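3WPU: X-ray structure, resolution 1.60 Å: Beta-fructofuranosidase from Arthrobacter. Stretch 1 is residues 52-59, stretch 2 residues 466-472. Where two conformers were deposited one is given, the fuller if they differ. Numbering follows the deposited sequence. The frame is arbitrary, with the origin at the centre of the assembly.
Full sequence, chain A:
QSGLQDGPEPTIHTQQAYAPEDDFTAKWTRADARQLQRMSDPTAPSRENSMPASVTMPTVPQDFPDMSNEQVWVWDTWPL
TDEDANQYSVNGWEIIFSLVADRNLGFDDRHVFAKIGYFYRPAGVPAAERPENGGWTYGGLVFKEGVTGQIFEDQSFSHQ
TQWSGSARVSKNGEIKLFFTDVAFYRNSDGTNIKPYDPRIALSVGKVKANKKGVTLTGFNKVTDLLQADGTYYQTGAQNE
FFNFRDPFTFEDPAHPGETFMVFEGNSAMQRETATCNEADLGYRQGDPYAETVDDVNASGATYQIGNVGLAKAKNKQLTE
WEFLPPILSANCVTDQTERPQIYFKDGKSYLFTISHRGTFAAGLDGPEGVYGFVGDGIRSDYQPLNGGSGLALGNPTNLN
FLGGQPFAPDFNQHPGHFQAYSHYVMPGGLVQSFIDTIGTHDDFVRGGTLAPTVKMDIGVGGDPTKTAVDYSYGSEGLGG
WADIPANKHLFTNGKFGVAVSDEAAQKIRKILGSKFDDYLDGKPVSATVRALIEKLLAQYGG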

# COMPACT_ATOMS: atom_id res chain seq x y z
N PRO A 52 2.06 1.38 22.44
CA PRO A 52 3.40 0.90 22.74
C PRO A 52 4.41 1.34 21.68
O PRO A 52 4.09 1.39 20.48
N ALA A 53 5.62 1.66 22.11
CA ALA A 53 6.64 2.19 21.21
C ALA A 53 6.98 1.19 20.11
O ALA A 53 7.24 1.58 18.97
N SER A 54 6.91 -0.08 20.44
CA SER A 54 7.29 -1.12 19.48
C SER A 54 6.36 -1.24 18.27
O SER A 54 6.72 -1.86 17.27
N VAL A 55 5.15 -0.71 18.37
CA VAL A 55 4.21 -0.74 17.26
C VAL A 55 3.77 0.67 16.85
O VAL A 55 2.74 0.86 16.19
N THR A 56 4.58 1.65 17.24
CA THR A 56 4.39 3.04 16.86
C THR A 56 5.51 3.53 15.93
O THR A 56 6.71 3.37 16.23
N MET A 57 5.14 4.15 14.82
CA MET A 57 6.10 4.75 13.90
C MET A 57 6.90 5.85 14.58
O MET A 57 6.30 6.66 15.27
N PRO A 58 8.22 5.89 14.37
CA PRO A 58 9.02 7.04 14.83
C PRO A 58 8.42 8.34 14.40
O PRO A 58 7.87 8.45 13.31
N THR A 59 8.52 9.34 15.29
CA THR A 59 7.89 10.62 15.06
C THR A 59 8.61 11.39 13.96
O THR A 59 9.84 11.56 13.99
N LYS A 466 4.67 -11.45 16.00
CA LYS A 466 5.15 -10.23 16.65
C LYS A 466 5.97 -9.38 15.67
O LYS A 466 6.77 -9.91 14.88
N THR A 467 5.84 -8.06 15.77
CA THR A 467 6.69 -7.14 15.04
C THR A 467 7.18 -6.08 16.02
O THR A 467 6.59 -5.89 17.08
N ALA A 468 8.26 -5.39 15.64
CA ALA A 468 8.83 -4.33 16.47
C ALA A 468 9.54 -3.33 15.61
O ALA A 468 10.37 -3.67 14.77
N VAL A 469 9.29 -2.06 15.89
CA VAL A 469 10.00 -1.00 15.21
C VAL A 469 11.47 -1.02 15.60
O VAL A 469 11.80 -1.21 16.78
N ASP A 470 12.33 -0.84 14.61
CA ASP A 470 13.77 -0.77 14.85
C ASP A 470 14.17 0.69 15.05
O ASP A 470 14.39 1.42 14.09
N TYR A 471 14.28 1.09 16.31
CA TYR A 471 14.68 2.46 16.65
C TYR A 471 16.20 2.72 16.49
O TYR A 471 16.66 3.85 16.68
N SER A 472 16.97 1.69 16.11
CA SER A 472 18.40 1.87 15.85
C SER A 472 18.65 2.23 14.39
O SER A 472 19.76 2.58 14.01

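The two stretches lie more than 400 residues apart in the chain and bury 374 Å² between them. Tyr 471, Ser 54 and Val 469 cover the most surface, and the contact is organised round them.

Tyr 471 contributes the largest share. Its CA-to-CB bond runs sideways, but the end of the side chain comes nearer to stretch 1. Chi1 is m (-75°) and chi2 is -84°. The ring reaches across to the turn at Ala 53, where its hydroxyl donates a hydrogen bond to a backbone carbonyl: Tyr 471 OH to Ala 53 O is 2.7 Å. This oxygen lies at the ring edge, near the ring plane. Ala 53 O also accepts a backbone hydrogen bond from Thr 56 N at 3.2 Å, so the tyrosine docks onto an oxygen already used by the turn. Tyr 471 OH also lies 3.0 Å from Thr 56 O. Apolar contacts flank the ring: Ala 53 CB is 4.3 Å from Tyr 471 CE2, and Pro 58 CG is 4.0 Å from Tyr 471 CE1.

Val 469 points toward stretch 1, with chi1 t (167°). CG1 of Val 469 packs against CD of Pro 58 at 3.8 Å, and CG2 of Val 469 sits 3.4 Å from O of Thr 56. Pro 58, with a C-gamma exo ring, thus touches both Val 469 and Tyr 471. The valine is also held through its backbone, as Val 469 N donates to Ser 54 O at 2.9 Å.

Ser 54 meets stretch 2 through its carbonyl directly, and through two waters. Ser 54 O also receives a CA-H...O contact from Ala 468 CA at 3.3 Å. The CA-to-CB bond of Ser 54 runs sideways and chi1 is p (64°). Ser 54 CB lies 4.3 Å from Ala 468 CB. Water 1 donates to Ser 54 O at 2.9 Å and to Thr 467 OG1 at 2.7 Å; Thr 467 has chi1 p. Water 2 is 2.8 Å from Ser 54 OG and donates to Thr 467 O at 2.7 Å. Water 2 accepts from Lys 466 NZ at 2.9 Å, so the lysine reaches the serine through water.

Val 55, chi1 m, adds a looser contact, with CG1 of Val 55 4.4 Å from OG1 of Thr 467. Thr 56, also m, turns its hydroxyl back into its own stretch: Thr 56 OG1 donates to Pro 52 O at 2.8 Å, bracing the turn. Met 57 points away.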

# COMPACT_ATOMS: atom_id res chain seq x y z
CB PRO A 52 3.24 -0.63 22.72
CG PRO A 52 1.80 -0.85 23.03
CD PRO A 52 1.10 0.28 22.31
CB ALA A 53 7.89 2.58 21.98
CB SER A 54 7.44 -2.49 20.15
OG SER A 54 6.18 -2.92 20.65
CB VAL A 55 2.98 -1.63 17.59
CG1 VAL A 55 3.40 -3.09 17.73
CG2 VAL A 55 2.21 -1.13 18.80
CB THR A 56 4.31 3.95 18.10
OG1 THR A 56 3.20 3.57 18.92
CG2 THR A 56 4.18 5.41 17.72
CB MET A 57 5.37 5.35 12.70
CG MET A 57 6.27 5.78 11.56
SD MET A 57 5.30 6.45 10.18
CE MET A 57 6.63 7.11 9.16
CB PRO A 58 10.39 6.80 14.20
CG PRO A 58 10.46 5.30 14.00
CD PRO A 58 9.06 4.83 13.78
CB THR A 59 7.88 11.41 16.39
OG1 THR A 59 7.06 10.73 17.36
CG2 THR A 59 7.34 12.82 16.21
CB LYS A 466 6.02 -10.62 17.85
CG LYS A 466 6.39 -9.48 18.79
CD LYS A 466 6.84 -10.05 20.14
CE LYS A 466 7.63 -9.03 20.93
NZ LYS A 466 6.75 -7.93 21.41
CB THR A 467 5.94 -6.42 13.89
OG1 THR A 467 4.94 -5.52 14.41
CG2 THR A 467 5.28 -7.39 12.97
CB ALA A 468 9.81 -4.89 17.50
CB VAL A 469 9.38 0.34 15.59
CG1 VAL A 469 10.26 1.51 15.17
CG2 VAL A 469 7.99 0.45 14.94
CB ASP A 470 14.56 -1.41 13.70
CG ASP A 470 16.05 -1.39 13.95
OD1 ASP A 470 16.47 -0.92 15.04
OD2 ASP A 470 16.80 -1.83 13.06
CB TYR A 471 14.20 2.81 18.05
CG TYR A 471 12.72 3.09 18.14
CD1 TYR A 471 12.21 4.35 17.84
CD2 TYR A 471 11.82 2.09 18.52
CE1 TYR A 471 10.85 4.62 17.92
CE2 TYR A 471 10.46 2.34 18.60
CZ TYR A 471 9.98 3.61 18.31
OH TYR A 471 8.63 3.85 18.42
CB SER A 472 19.19 0.61 16.21
OG SER A 472 18.89 -0.45 15.31
O HOH W 1 6.05 -3.10 14.78
O HOH W 2 6.37 -5.58 19.71